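Local coordinates for protein 2,5-dihydroxypyridine 5,6-dioxygenase (Pseudomonas putida KT2440, PDB 7CNT) that cleaves the ring of 2,5-dihydroxypyridine between carbons 5 and 6 with molecular oxygen, using ferrous iron, to give N-formylmaleamate in aerobic nicotinate degradation, at residues A[18-23]-A[182-187]; A[122-127]-A[288-293]; A[146-151]-A[328-333]; A[300-305]-A[318-323]. All coordinates share one frame; numbering follows the deposited sequence. Where two conformers were deposited one is given.

Interaction 1: residues A[18-23]-A[182-187]; sequences LSRVDE and DEPGRW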
loop_
_atom_site.group_PDB
_atom_site.type_symbol
_atom_site.label_atom_id
_atom_site.label_comp_id
_atom_site.label_asym_id
_atom_site.label_seq_id
_atom_site.Cartn_x
_atom_site.Cartn_y
_atom_site.Cartn_z
ATOM N N LEU A 18 30.368 -9.977 6.589
ATOM C CA LEU A 18 31.612 -9.607 5.937
ATOM C C LEU A 18 31.950 -8.145 6.137
ATOM O O LEU A 18 33.117 -7.811 6.178
ATOM C CB LEU A 18 31.581 -9.866 4.451
ATOM C CG LEU A 18 31.558 -11.313 4.008
ATOM C CD1 LEU A 18 31.305 -11.417 2.503
ATOM C CD2 LEU A 18 32.827 -12.023 4.388
ATOM N N SER A 19 30.961 -7.265 6.277
ATOM C CA SER A 19 31.276 -5.904 6.658
ATOM C C SER A 19 31.542 -5.679 8.161
ATOM O O SER A 19 31.595 -4.543 8.630
ATOM C CB SER A 19 30.202 -4.979 6.118
ATOM O OG SER A 19 29.904 -5.275 4.740
ATOM N N ARG A 20 31.692 -6.789 8.875
ATOM C CA ARG A 20 32.024 -6.847 10.299
ATOM C C ARG A 20 30.980 -6.206 11.234
ATOM O O ARG A 20 31.315 -5.455 12.165
ATOM C CB ARG A 20 33.451 -6.344 10.530
ATOM C CG ARG A 20 34.491 -7.316 9.975
ATOM C CD ARG A 20 35.897 -6.742 10.022
ATOM N NE ARG A 20 36.064 -5.904 11.193
ATOM C CZ ARG A 20 36.757 -4.778 11.194
ATOM N NH1 ARG A 20 37.341 -4.365 10.069
ATOM N NH2 ARG A 20 36.850 -4.057 12.310
ATOM N N VAL A 21 29.717 -6.554 10.970
ATOM C CA VAL A 21 28.554 -6.087 11.761
ATOM C C VAL A 21 28.169 -7.178 12.763
ATOM O O VAL A 21 28.028 -8.352 12.418
ATOM C CB VAL A 21 27.332 -5.662 10.882
ATOM C CG1 VAL A 21 26.080 -5.524 11.719
ATOM C CG2 VAL A 21 27.566 -4.323 10.213
ATOM N N ASP A 22 28.038 -6.777 14.012
ATOM C CA ASP A 22 27.705 -7.689 15.093
ATOM C C ASP A 22 27.234 -6.837 16.285
ATOM O O ASP A 22 27.081 -5.622 16.139
ATOM C CB ASP A 22 28.923 -8.575 15.427
ATOM C CG ASP A 22 30.180 -7.764 15.853
ATOM O OD1 ASP A 22 30.082 -6.623 16.372
ATOM O OD2 ASP A 22 31.291 -8.291 15.674
ATOM N N GLU A 23 27.056 -7.442 17.459
ATOM C CA GLU A 23 26.521 -6.718 18.646
ATOM C C GLU A 23 27.225 -5.404 19.032
ATOM O O GLU A 23 26.618 -4.532 19.642
ATOM C CB GLU A 23 26.402 -7.639 19.888
ATOM C CG GLU A 23 27.698 -8.282 20.394
ATOM C CD GLU A 23 28.195 -9.424 19.502
ATOM O OE1 GLU A 23 29.403 -9.757 19.559
ATOM O OE2 GLU A 23 27.391 -9.990 18.722
ATOM N N ASP A 182 34.259 -3.670 5.207
ATOM C CA ASP A 182 34.784 -4.235 6.479
ATOM C C ASP A 182 35.618 -3.256 7.301
ATOM O O ASP A 182 35.626 -3.301 8.534
ATOM C CB ASP A 182 35.565 -5.541 6.264
ATOM C CG ASP A 182 36.466 -5.503 5.055
ATOM O OD1 ASP A 182 36.450 -4.466 4.338
ATOM O OD2 ASP A 182 37.150 -6.530 4.819
ATOM N N GLU A 183 36.301 -2.348 6.636
ATOM C CA GLU A 183 37.270 -1.539 7.325
ATOM C C GLU A 183 36.638 -0.222 7.651
ATOM O O GLU A 183 35.856 0.275 6.890
ATOM C CB GLU A 183 38.521 -1.370 6.451
ATOM C CG GLU A 183 39.104 -2.721 6.018
ATOM C CD GLU A 183 40.573 -2.677 5.610
ATOM O OE1 GLU A 183 41.235 -3.744 5.645
ATOM O OE2 GLU A 183 41.066 -1.588 5.245
ATOM N N PRO A 184 36.985 0.358 8.789
ATOM C CA PRO A 184 36.501 1.686 9.097
ATOM C C PRO A 184 37.044 2.699 8.101
ATOM O O PRO A 184 38.141 2.504 7.589
ATOM C CB PRO A 184 37.124 1.944 10.466
ATOM C CG PRO A 184 38.402 1.176 10.407
ATOM C CD PRO A 184 37.979 -0.098 9.770
ATOM N N GLY A 185 36.309 3.778 7.849
ATOM C CA GLY A 185 36.705 4.758 6.839
ATOM C C GLY A 185 36.553 4.345 5.360
ATOM O O GLY A 185 36.866 5.139 4.474
ATOM N N ARG A 186 36.058 3.132 5.092
ATOM C CA ARG A 186 36.028 2.573 3.745
ATOM C C ARG A 186 34.629 2.622 3.136
ATOM O O ARG A 186 33.635 2.151 3.730
ATOM C CB ARG A 186 36.506 1.126 3.746
ATOM C CG ARG A 186 35.920 0.294 2.615
ATOM C CD ARG A 186 36.453 -1.129 2.569
ATOM N NE ARG A 186 36.448 -1.613 1.194
ATOM C CZ ARG A 186 37.314 -1.220 0.266
ATOM N NH1 ARG A 186 38.285 -0.346 0.562
ATOM N NH2 ARG A 186 37.215 -1.709 -0.956
ATOM N N TRP A 187 34.576 3.170 1.929
ATOM C CA TRP A 187 33.385 3.117 1.096
ATOM C C TRP A 187 33.526 1.892 0.217
ATOM O O TRP A 187 34.616 1.608 -0.271
ATOM C CB TRP A 187 33.240 4.398 0.266
ATOM C CG TRP A 187 31.957 4.458 -0.489
ATOM C CD1 TRP A 187 30.783 5.017 -0.079
ATOM C CD2 TRP A 187 31.715 3.922 -1.772
ATOM N NE1 TRP A 187 29.825 4.867 -1.038
ATOM C CE2 TRP A 187 30.371 4.188 -2.090
ATOM C CE3 TRP A 187 32.508 3.243 -2.698
ATOM C CZ2 TRP A 187 29.803 3.804 -3.290
ATOM C CZ3 TRP A 187 31.939 2.858 -3.897
ATOM C CH2 TRP A 187 30.602 3.140 -4.182
#

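Interaction 2: residues A[122-127]-A[288-293]; sequences AVEPPE and MCMDAR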
loop_
_atom_site.group_PDB
_atom_site.type_symbol
_atom_site.label_atom_id
_atom_site.label_comp_id
_atom_site.label_asym_id
_atom_site.label_seq_id
_atom_site.Cartn_x
_atom_site.Cartn_y
_atom_site.Cartn_z
ATOM N N ALA A 122 24.122 -0.090 -1.763
ATOM C CA ALA A 122 23.330 -1.245 -2.207
ATOM C C ALA A 122 22.008 -0.795 -2.830
ATOM O O ALA A 122 21.034 -0.532 -2.117
ATOM C CB ALA A 122 23.091 -2.169 -1.054
ATOM N N VAL A 123 22.012 -0.723 -4.162
ATOM C CA VAL A 123 20.977 -0.071 -4.974
ATOM C C VAL A 123 20.570 -0.854 -6.228
ATOM O O VAL A 123 19.497 -0.598 -6.812
ATOM C CB VAL A 123 21.420 1.344 -5.420
ATOM C CG1 VAL A 123 21.354 2.347 -4.265
ATOM C CG2 VAL A 123 22.806 1.321 -6.011
ATOM N N GLU A 124 21.404 -1.803 -6.651
ATOM C CA GLU A 124 21.083 -2.647 -7.788
ATOM C C GLU A 124 19.950 -3.535 -7.377
ATOM O O GLU A 124 19.743 -3.740 -6.177
ATOM C CB GLU A 124 22.288 -3.482 -8.225
ATOM C CG GLU A 124 23.425 -2.635 -8.815
ATOM C CD GLU A 124 23.105 -2.142 -10.225
ATOM O OE1 GLU A 124 23.734 -2.645 -11.201
ATOM O OE2 GLU A 124 22.202 -1.275 -10.347
ATOM N N PRO A 125 19.190 -4.056 -8.361
ATOM C CA PRO A 125 18.070 -4.923 -8.038
ATOM C C PRO A 125 18.521 -6.249 -7.401
ATOM O O PRO A 125 19.567 -6.794 -7.713
ATOM C CB PRO A 125 17.407 -5.173 -9.390
ATOM C CG PRO A 125 17.969 -4.159 -10.291
ATOM C CD PRO A 125 19.359 -3.934 -9.804
ATOM N N PRO A 126 17.734 -6.760 -6.496
ATOM C CA PRO A 126 18.008 -7.974 -5.774
ATOM C C PRO A 126 18.645 -9.101 -6.583
ATOM O O PRO A 126 19.534 -9.804 -6.091
ATOM C CB PRO A 126 16.617 -8.391 -5.329
ATOM C CG PRO A 126 15.930 -7.094 -5.077
ATOM C CD PRO A 126 16.599 -6.032 -5.920
ATOM N N GLU A 127 18.174 -9.299 -7.795
ATOM C CA GLU A 127 18.677 -10.392 -8.651
ATOM C C GLU A 127 20.131 -10.185 -9.004
ATOM O O GLU A 127 20.935 -11.119 -8.988
ATOM C CB GLU A 127 17.862 -10.521 -9.952
ATOM C CG GLU A 127 16.438 -11.048 -9.746
ATOM C CD GLU A 127 15.526 -10.109 -8.954
ATOM O OE1 GLU A 127 15.517 -8.859 -9.225
ATOM O OE2 GLU A 127 14.819 -10.642 -8.047
HETATM N N MSE A 288 22.201 0.996 -12.163
HETATM C CA MSE A 288 23.327 1.708 -12.807
HETATM C C MSE A 288 24.259 0.863 -13.679
HETATM O O MSE A 288 25.207 1.388 -14.285
HETATM C CB MSE A 288 24.148 2.475 -11.776
HETATM C CG MSE A 288 24.120 1.922 -10.367
HETATM SE SE MSE A 288 25.268 3.063 -9.227
HETATM C CE MSE A 288 26.981 2.459 -9.989
ATOM N N CYS A 289 23.986 -0.434 -13.789
ATOM C CA CYS A 289 24.798 -1.359 -14.607
ATOM C C CYS A 289 26.215 -1.491 -14.122
ATOM O O CYS A 289 27.169 -1.056 -14.783
ATOM C CB CYS A 289 24.820 -1.035 -16.110
ATOM S SG CYS A 289 25.051 -2.594 -17.035
HETATM N N MSE A 290 26.332 -2.139 -12.972
HETATM C CA MSE A 290 27.620 -2.449 -12.397
HETATM C C MSE A 290 28.288 -3.568 -13.151
HETATM O O MSE A 290 29.515 -3.703 -13.068
HETATM C CB MSE A 290 27.421 -2.828 -10.931
HETATM C CG MSE A 290 26.971 -1.605 -10.154
HETATM SE SE MSE A 290 28.277 -0.146 -10.183
HETATM C CE MSE A 290 29.801 -1.318 -9.874
ATOM N N ASP A 291 27.502 -4.376 -13.873
ATOM C CA ASP A 291 28.059 -5.426 -14.727
ATOM C C ASP A 291 29.037 -4.808 -15.708
ATOM O O ASP A 291 30.103 -5.341 -15.993
ATOM C CB ASP A 291 26.990 -6.119 -15.580
ATOM C CG ASP A 291 26.322 -7.245 -14.871
ATOM O OD1 ASP A 291 25.289 -6.928 -14.212
ATOM O OD2 ASP A 291 26.797 -8.422 -15.010
ATOM N N ALA A 292 28.622 -3.685 -16.257
ATOM C CA ALA A 292 29.393 -3.012 -17.251
ATOM C C ALA A 292 30.649 -2.347 -16.633
ATOM O O ALA A 292 31.711 -2.291 -17.252
ATOM C CB ALA A 292 28.515 -2.006 -17.949
ATOM N N ARG A 293 30.544 -1.873 -15.408
ATOM C CA ARG A 293 31.691 -1.249 -14.758
ATOM C C ARG A 293 32.753 -2.236 -14.287
ATOM O O ARG A 293 33.939 -1.876 -14.184
ATOM C CB ARG A 293 31.245 -0.419 -13.567
ATOM C CG ARG A 293 30.686 0.923 -13.944
ATOM C CD ARG A 293 30.475 1.758 -12.689
ATOM N NE ARG A 293 29.750 2.949 -13.070
ATOM C CZ ARG A 293 28.452 2.987 -13.338
ATOM N NH1 ARG A 293 27.717 1.879 -13.259
ATOM N NH2 ARG A 293 27.895 4.142 -13.709
#

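Interaction 3: residues A[146-151]-A[328-333]; sequences ETLLKQ and IYLDDK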
loop_
_atom_site.group_PDB
_atom_site.type_symbol
_atom_site.label_atom_id
_atom_site.label_comp_id
_atom_site.label_asym_id
_atom_site.label_seq_id
_atom_site.Cartn_x
_atom_site.Cartn_y
_atom_site.Cartn_z
ATOM N N GLU A 146 45.774 -4.300 -6.305
ATOM C CA GLU A 146 46.053 -2.962 -5.756
ATOM C C GLU A 146 47.528 -2.798 -5.484
ATOM O O GLU A 146 48.115 -1.733 -5.694
ATOM C CB GLU A 146 45.293 -2.725 -4.447
ATOM C CG GLU A 146 45.465 -1.313 -3.849
ATOM C CD GLU A 146 44.866 -1.097 -2.435
ATOM O OE1 GLU A 146 44.827 -2.054 -1.622
ATOM O OE2 GLU A 146 44.450 0.057 -2.127
ATOM N N THR A 147 48.119 -3.866 -4.986
ATOM C CA THR A 147 49.493 -3.867 -4.612
ATOM C C THR A 147 50.215 -3.331 -5.830
ATOM O O THR A 147 50.932 -2.334 -5.802
ATOM C CB THR A 147 49.957 -5.316 -4.286
ATOM O OG1 THR A 147 49.287 -5.797 -3.117
ATOM C CG2 THR A 147 51.421 -5.367 -4.024
ATOM N N LEU A 148 49.969 -3.990 -6.933
ATOM C CA LEU A 148 50.604 -3.630 -8.180
ATOM C C LEU A 148 50.419 -2.170 -8.557
ATOM O O LEU A 148 51.388 -1.483 -8.892
ATOM C CB LEU A 148 50.056 -4.526 -9.300
ATOM C CG LEU A 148 51.003 -4.798 -10.447
ATOM C CD1 LEU A 148 52.361 -5.147 -9.860
ATOM C CD2 LEU A 148 50.508 -5.947 -11.306
ATOM N N LEU A 149 49.170 -1.712 -8.489
ATOM C CA LEU A 149 48.803 -0.374 -8.930
ATOM C C LEU A 149 49.428 0.770 -8.130
ATOM O O LEU A 149 49.690 1.863 -8.673
ATOM C CB LEU A 149 47.273 -0.240 -8.870
ATOM C CG LEU A 149 46.668 1.051 -9.428
ATOM C CD1 LEU A 149 47.169 1.342 -10.831
ATOM C CD2 LEU A 149 45.162 0.931 -9.438
ATOM N N LYS A 150 49.598 0.542 -6.827
ATOM C CA LYS A 150 50.181 1.542 -5.937
ATOM C C LYS A 150 51.685 1.713 -6.197
ATOM O O LYS A 150 52.225 2.754 -5.903
ATOM C CB LYS A 150 49.918 1.174 -4.470
ATOM C CG LYS A 150 48.499 1.454 -3.991
ATOM C CD LYS A 150 48.381 1.388 -2.466
ATOM C CE LYS A 150 48.629 -0.023 -1.934
ATOM N NZ LYS A 150 48.201 -0.198 -0.518
ATOM N N GLN A 151 52.321 0.700 -6.794
ATOM C CA GLN A 151 53.723 0.762 -7.217
ATOM C C GLN A 151 53.922 1.485 -8.523
ATOM O O GLN A 151 54.972 2.100 -8.758
ATOM C CB GLN A 151 54.276 -0.647 -7.426
ATOM C CG GLN A 151 54.091 -1.577 -6.235
ATOM C CD GLN A 151 54.539 -3.011 -6.498
ATOM O OE1 GLN A 151 54.314 -3.901 -5.668
ATOM N NE2 GLN A 151 55.176 -3.249 -7.651
ATOM N N ILE A 328 46.304 -3.312 -21.178
ATOM C CA ILE A 328 46.601 -2.307 -20.175
ATOM C C ILE A 328 47.937 -2.644 -19.495
ATOM O O ILE A 328 48.170 -3.793 -19.098
ATOM C CB ILE A 328 45.573 -2.372 -19.071
ATOM C CG1 ILE A 328 44.175 -2.270 -19.639
ATOM C CG2 ILE A 328 45.855 -1.300 -18.068
ATOM C CD1 ILE A 328 43.161 -2.722 -18.639
ATOM N N TYR A 329 48.788 -1.629 -19.352
ATOM C CA TYR A 329 50.122 -1.790 -18.867
ATOM C C TYR A 329 50.295 -0.860 -17.716
ATOM O O TYR A 329 49.856 0.292 -17.770
ATOM C CB TYR A 329 51.140 -1.400 -19.953
ATOM C CG TYR A 329 51.128 -2.311 -21.167
ATOM C CD1 TYR A 329 50.282 -2.069 -22.245
ATOM C CD2 TYR A 329 51.933 -3.427 -21.224
ATOM C CE1 TYR A 329 50.278 -2.899 -23.345
ATOM C CE2 TYR A 329 51.922 -4.265 -22.313
ATOM C CZ TYR A 329 51.096 -3.982 -23.361
ATOM O OH TYR A 329 51.104 -4.831 -24.413
ATOM N N LEU A 330 50.934 -1.367 -16.663
ATOM C CA LEU A 330 51.442 -0.518 -15.615
ATOM C C LEU A 330 52.906 -0.490 -15.814
ATOM O O LEU A 330 53.541 -1.558 -15.857
ATOM C CB LEU A 330 51.101 -1.078 -14.246
ATOM C CG LEU A 330 49.611 -1.078 -13.979
ATOM C CD1 LEU A 330 49.399 -1.680 -12.610
ATOM C CD2 LEU A 330 49.056 0.344 -14.070
ATOM N N ASP A 331 53.450 0.719 -15.909
ATOM C CA ASP A 331 54.838 0.903 -16.341
ATOM C C ASP A 331 54.978 0.171 -17.664
ATOM O O ASP A 331 54.286 0.531 -18.606
ATOM C CB ASP A 331 55.797 0.419 -15.268
ATOM C CG ASP A 331 55.677 1.247 -14.000
ATOM O OD1 ASP A 331 55.722 2.504 -14.116
ATOM O OD2 ASP A 331 55.524 0.648 -12.906
ATOM N N ASP A 332 55.786 -0.880 -17.738
ATOM C CA ASP A 332 55.923 -1.600 -18.999
ATOM C C ASP A 332 55.438 -3.043 -18.921
ATOM O O ASP A 332 55.666 -3.825 -19.847
ATOM C CB ASP A 332 57.382 -1.541 -19.475
ATOM C CG ASP A 332 57.825 -0.116 -19.832
ATOM O OD1 ASP A 332 57.041 0.616 -20.479
ATOM O OD2 ASP A 332 58.955 0.276 -19.464
ATOM N N LYS A 333 54.756 -3.407 -17.841
ATOM C CA LYS A 333 54.294 -4.796 -17.701
ATOM C C LYS A 333 52.772 -4.911 -17.830
ATOM O O LYS A 333 52.007 -4.075 -17.345
ATOM C CB LYS A 333 54.763 -5.404 -16.372
ATOM C CG LYS A 333 54.270 -4.630 -15.158
ATOM C CD LYS A 333 54.703 -5.268 -13.864
ATOM C CE LYS A 333 54.262 -4.421 -12.683
ATOM N NZ LYS A 333 55.013 -4.831 -11.458
#

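Interaction 4: residues A[300-305]-A[318-323]; sequences LFSTGP and HLDIPL. With FE2 (Fe (II) ion), chain G.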
loop_
_atom_site.group_PDB
_atom_site.type_symbol
_atom_site.label_atom_id
_atom_site.label_comp_id
_atom_site.label_asym_id
_atom_site.label_seq_id
_atom_site.Cartn_x
_atom_site.Cartn_y
_atom_site.Cartn_z
ATOM N N LEU A 300 38.247 0.702 -17.699
ATOM C CA LEU A 300 37.132 1.568 -17.371
ATOM C C LEU A 300 37.696 2.901 -17.155
ATOM O O LEU A 300 38.626 3.058 -16.346
ATOM C CB LEU A 300 36.483 1.172 -16.017
ATOM C CG LEU A 300 35.390 2.146 -15.522
ATOM C CD1 LEU A 300 34.185 2.154 -16.496
ATOM C CD2 LEU A 300 34.879 1.862 -14.137
ATOM N N PHE A 301 37.131 3.899 -17.796
ATOM C CA PHE A 301 37.599 5.207 -17.466
ATOM C C PHE A 301 36.414 6.095 -17.350
ATOM O O PHE A 301 35.338 5.725 -17.753
ATOM C CB PHE A 301 38.626 5.705 -18.490
ATOM C CG PHE A 301 38.046 6.072 -19.797
ATOM C CD1 PHE A 301 37.811 5.097 -20.762
ATOM C CD2 PHE A 301 37.708 7.378 -20.075
ATOM C CE1 PHE A 301 37.245 5.429 -21.984
ATOM C CE2 PHE A 301 37.160 7.718 -21.313
ATOM C CZ PHE A 301 36.936 6.748 -22.267
ATOM N N SER A 302 36.627 7.273 -16.795
ATOM C CA SER A 302 35.536 8.125 -16.420
ATOM C C SER A 302 35.916 9.516 -16.765
ATOM O O SER A 302 37.076 9.795 -17.013
ATOM C CB SER A 302 35.279 8.001 -14.913
ATOM O OG SER A 302 34.219 8.838 -14.508
ATOM N N THR A 303 34.933 10.402 -16.747
ATOM C CA THR A 303 35.117 11.820 -17.077
ATOM C C THR A 303 34.387 12.687 -16.084
ATOM O O THR A 303 33.507 12.204 -15.394
ATOM C CB THR A 303 34.501 12.137 -18.459
ATOM O OG1 THR A 303 33.111 11.793 -18.453
ATOM C CG2 THR A 303 35.191 11.335 -19.583
ATOM N N GLY A 304 34.714 13.968 -16.051
ATOM C CA GLY A 304 34.009 14.916 -15.192
ATOM C C GLY A 304 34.691 15.178 -13.852
ATOM O O GLY A 304 35.870 15.499 -13.820
ATOM N N PRO A 305 33.953 15.031 -12.735
ATOM C CA PRO A 305 34.446 15.459 -11.423
ATOM C C PRO A 305 35.519 14.572 -10.791
ATOM O O PRO A 305 35.384 13.334 -10.706
ATOM C CB PRO A 305 33.185 15.436 -10.549
ATOM C CG PRO A 305 32.345 14.366 -11.144
ATOM C CD PRO A 305 32.606 14.433 -12.633
ATOM N N HIS A 318 29.027 13.405 -15.520
ATOM C CA HIS A 318 29.847 12.267 -15.208
ATOM C C HIS A 318 29.519 11.123 -16.168
ATOM O O HIS A 318 28.373 10.731 -16.290
ATOM C CB HIS A 318 29.534 11.874 -13.767
ATOM C CG HIS A 318 30.211 10.627 -13.304
ATOM N ND1 HIS A 318 29.565 9.411 -13.244
ATOM C CD2 HIS A 318 31.466 10.412 -12.854
ATOM C CE1 HIS A 318 30.399 8.497 -12.789
ATOM N NE2 HIS A 318 31.558 9.080 -12.542
ATOM N N LEU A 319 30.541 10.606 -16.841
ATOM C CA LEU A 319 30.438 9.429 -17.707
ATOM C C LEU A 319 31.333 8.321 -17.226
ATOM O O LEU A 319 32.444 8.576 -16.736
ATOM C CB LEU A 319 30.904 9.768 -19.132
ATOM C CG LEU A 319 30.338 11.020 -19.802
ATOM C CD1 LEU A 319 30.892 11.064 -21.174
ATOM C CD2 LEU A 319 28.829 10.938 -19.870
ATOM N N ASP A 320 30.905 7.086 -17.438
ATOM C CA ASP A 320 31.731 5.928 -17.127
ATOM C C ASP A 320 31.781 5.093 -18.382
ATOM O O ASP A 320 30.747 4.812 -18.960
ATOM C CB ASP A 320 31.105 5.116 -15.996
ATOM C CG ASP A 320 31.619 5.501 -14.605
ATOM O OD1 ASP A 320 32.655 6.164 -14.476
ATOM O OD2 ASP A 320 30.995 5.093 -13.617
ATOM N N ILE A 321 32.977 4.707 -18.821
ATOM C CA ILE A 321 33.154 4.068 -20.123
ATOM C C ILE A 321 34.048 2.804 -20.084
ATOM O O ILE A 321 35.263 2.902 -20.004
ATOM C CB ILE A 321 33.708 5.069 -21.128
ATOM C CG1 ILE A 321 32.720 6.202 -21.360
ATOM C CG2 ILE A 321 33.975 4.384 -22.462
ATOM C CD1 ILE A 321 33.278 7.359 -22.167
ATOM N N PRO A 322 33.444 1.610 -20.083
ATOM C CA PRO A 322 34.222 0.374 -20.244
ATOM C C PRO A 322 34.614 0.021 -21.705
ATOM O O PRO A 322 33.789 0.091 -22.626
ATOM C CB PRO A 322 33.301 -0.699 -19.672
ATOM C CG PRO A 322 31.946 -0.081 -19.680
ATOM C CD PRO A 322 32.180 1.360 -19.400
ATOM N N LEU A 323 35.870 -0.336 -21.907
ATOM C CA LEU A 323 36.338 -0.810 -23.214
ATOM C C LEU A 323 36.736 -2.254 -23.040
ATOM O O LEU A 323 37.264 -2.650 -21.971
ATOM C CB LEU A 323 37.515 0.020 -23.753
ATOM C CG LEU A 323 37.393 1.546 -23.708
ATOM C CD1 LEU A 323 38.669 2.313 -24.143
ATOM C CD2 LEU A 323 36.186 1.923 -24.566
HETATM FE FE FE2 G . 33.140 7.864 -12.680
#

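Interaction 1: residues A[18-23]-A[182-187]
Asp182 lies against the backbone of Leu18 and Ser19 and against the side chain of Arg20, and it supplies most of the second segment's share of this small contact. Its CB sits 3.3 Å from Leu18 O, while the backbones come closest at Ser19, whose CA is 3.9 Å from Asp182 CA. Arg20 comes in at roughly a right angle to the Leu18 contact, its CD 4.0 Å from Asp182 CB. In the conformer given, the chain of Arg20 bends at chi3 and Asp182 O lies over one face of the guanidinium. NH1 is modelled 2.5 Å from Asp182 O, but the angle is poor for a hydrogen bond; since Arg20 has two conformers and also touches a crystal neighbour, this approach is doubtful evidence of any attraction. The two planar groups are turned 56° apart, and Arg20 NH1 remains 5.7 Å from Asp182 OD2, so they form no salt bridge in this conformer.

The carboxylate has its partners in the next shell. With chi1 at 42°, CG of Asp182 stands between its own N and carbonyl carbon, and the oxygens pair with Lys139 (salt bridge) and Tyr178 OH. Ser19 is held likewise, its OG bonded to Val15 O and Ala181 N and its carbonyl to Arg118.

Beyond Asp182 the chain reverses in a type II turn from Glu183 to Arg186, with Gly185 at positive phi. On the other side, Arg20 also takes positive phi (62°) as the C-prime residue, and Val21 N reaches back to a carbonyl in the last helical turn: the Schellman motif that ends helix 5-18.

Interaction 2: residues A[122-127]-A[288-293]
Glu124 reaches across to the backbone of Met288 and Met290, and its side chain carries most of the contact and both of its hydrogen bonds. From CB the chain sets CG beside the backbone N and then bends at chi2 (-75°), which brings the tip round to the second segment. CG packs on the CG of Met290 at 3.9 Å, and CD lies within 4 Å of both that carbon and Met288 N. The two carboxylate oxygens then divide the work. OE1 accepts from Met290 N at 3.2 Å in a nearly straight bond (168°), although the donor stands well above the carboxylate plane. OE2 takes Met288 N at 2.9 Å on its syn side, the donor tilted out of the carboxylate plane, with a more bent angle of 143°. Two bonds to amides two residues apart fix the rotation of the carboxylate and satisfy it in a buried place.

Next door, Val123 CG2 rests 4.4 Å from the selenium of Met288, which, like Met290, is a selenomethionine in this crystal. His189 of strand 187-189 touches Val123 and both selenomethionines.

The same segment is tied to the metal site. Arg293 NH1 bonds to Met288 O at 2.8 Å, and the NE of Arg293 forms a salt bridge with Asp320 OD2. Glu124 thus belongs to an outer layer: it bridges backbone amides leading into helix 290-294, whose arginine braces a carboxylate ligand of the mononuclear iron site.

Interaction 3: residues A[146-151]-A[328-333]
Leu330 meets Leu148 and Leu149 where the last turn of helix 136-151 packs against a beta hairpin of the antiparallel sheet that contains strands 154-158, 327-330 and 333-337. Strand 328-330 delivers this leucine with its CB aimed at the helix. CD1 lies 4.1 Å from Leu148 CG and 4.0 Å from Leu149 CA, so it is seated on the helix surface itself. The other methyl, CD2, touches Leu149 CD1 at 3.9 Å, the two side chains crossing at about a right angle. Trp268 and Val335 also touch Leu330.

After Leu330 the chain turns. Leu330 and Lys333 exchange two backbone hydrogen bonds, each N to O of the other at 3.0 Å, and close a type II' turn. Asp331 occupies its first corner with positive phi (53°). Its carboxylate comes near the end of the helix, but OD1 is spent on Arg153 N, just beyond the helix.

Lys333 returns from the turn with chi1 at 59° and then runs fully extended, which carries its aliphatic chain along toward Leu148. That leucine, with CG roughly anti to the backbone N (chi1 -151°), touches both Leu330 and the lysine. Reducing Leu148 to an alanine would probably open a gap beside Leu330 CD1 and set the end of Lys333 free to turn. The packing is tight here: Lys333 CE stands 3.5 Å from Leu148 CD1, and NZ approaches the same methyl to 3.1 Å.

Interaction 4: residues A[300-305]-A[318-323]
Phe301 and Ile321 lie side by side, pointing the same way, at the apolar centre of this strand pair. Ile321 CB sits over one face of the Phe301 ring, 4.0 Å from the centroid and 25° off the normal, a CH-pi contact displaced toward the rim. Phe301 chi1 (73°) places CG between N and the carbonyl carbon and swings the ring over the neighbouring strand. Its CE1 then meets Ile321 CG2 at 3.5 Å, with Leu323 CD1 a little farther off. A serine in place of Phe301 would probably strip the ring from the side chain of Ile321 and from Leu323 CD1 and open a gap toward Leu208. On the opposite face, Leu300 CD1 lies 3.6 Å from Pro322 CD.

These residues belong to an antiparallel pair, axes at 157°, in the antiparallel sheet that also holds strand 263-269. Phe301 and Ile321 form a hydrogen-bonded pair with two bonds between their backbones; Ile321 N lies almost in line with the C=O of Phe301. Ser302 and Asp320 follow as a non-hydrogen-bonded pair, on the face shared with Leu300.

There the polar edge begins. Ser302 OG donates to Leu319 O at 2.9 Å, a carbonyl that also accepts from Thr303 N. The same OG binds iron at 2.3 Å. Asp320 OD1 is a ligand at 2.5 Å from the metal, its OD2 being held by Arg293. His318 NE2 binds iron at 2.0 Å, and His265 completes the protein ligands from strand 263-269, next to strand 299-303.

How the interactions relate
Interactions 2 and 4 are buried, each about 10 Å from the chain centre to its own centre, whereas interactions 1 and 3 lie farther out, at 19 and 20 Å, and are partly buried. Only interactions 2 and 4 touch: the salt bridge from Arg293 to Asp320, together with Ala292 packing on Pro322, joins the segment held by the Glu124 carboxylate to one metal ligand of the second. Interaction 3 rests on leucines, with no hydrogen bond across, and interaction 1 on backbone proximity. Helix 136-151 serves both of these outer contacts, through Lys139 to Asp182 and through its last turn. Both segments of interaction 4 lie between those of interaction 3 in the chain, so it is nested within it.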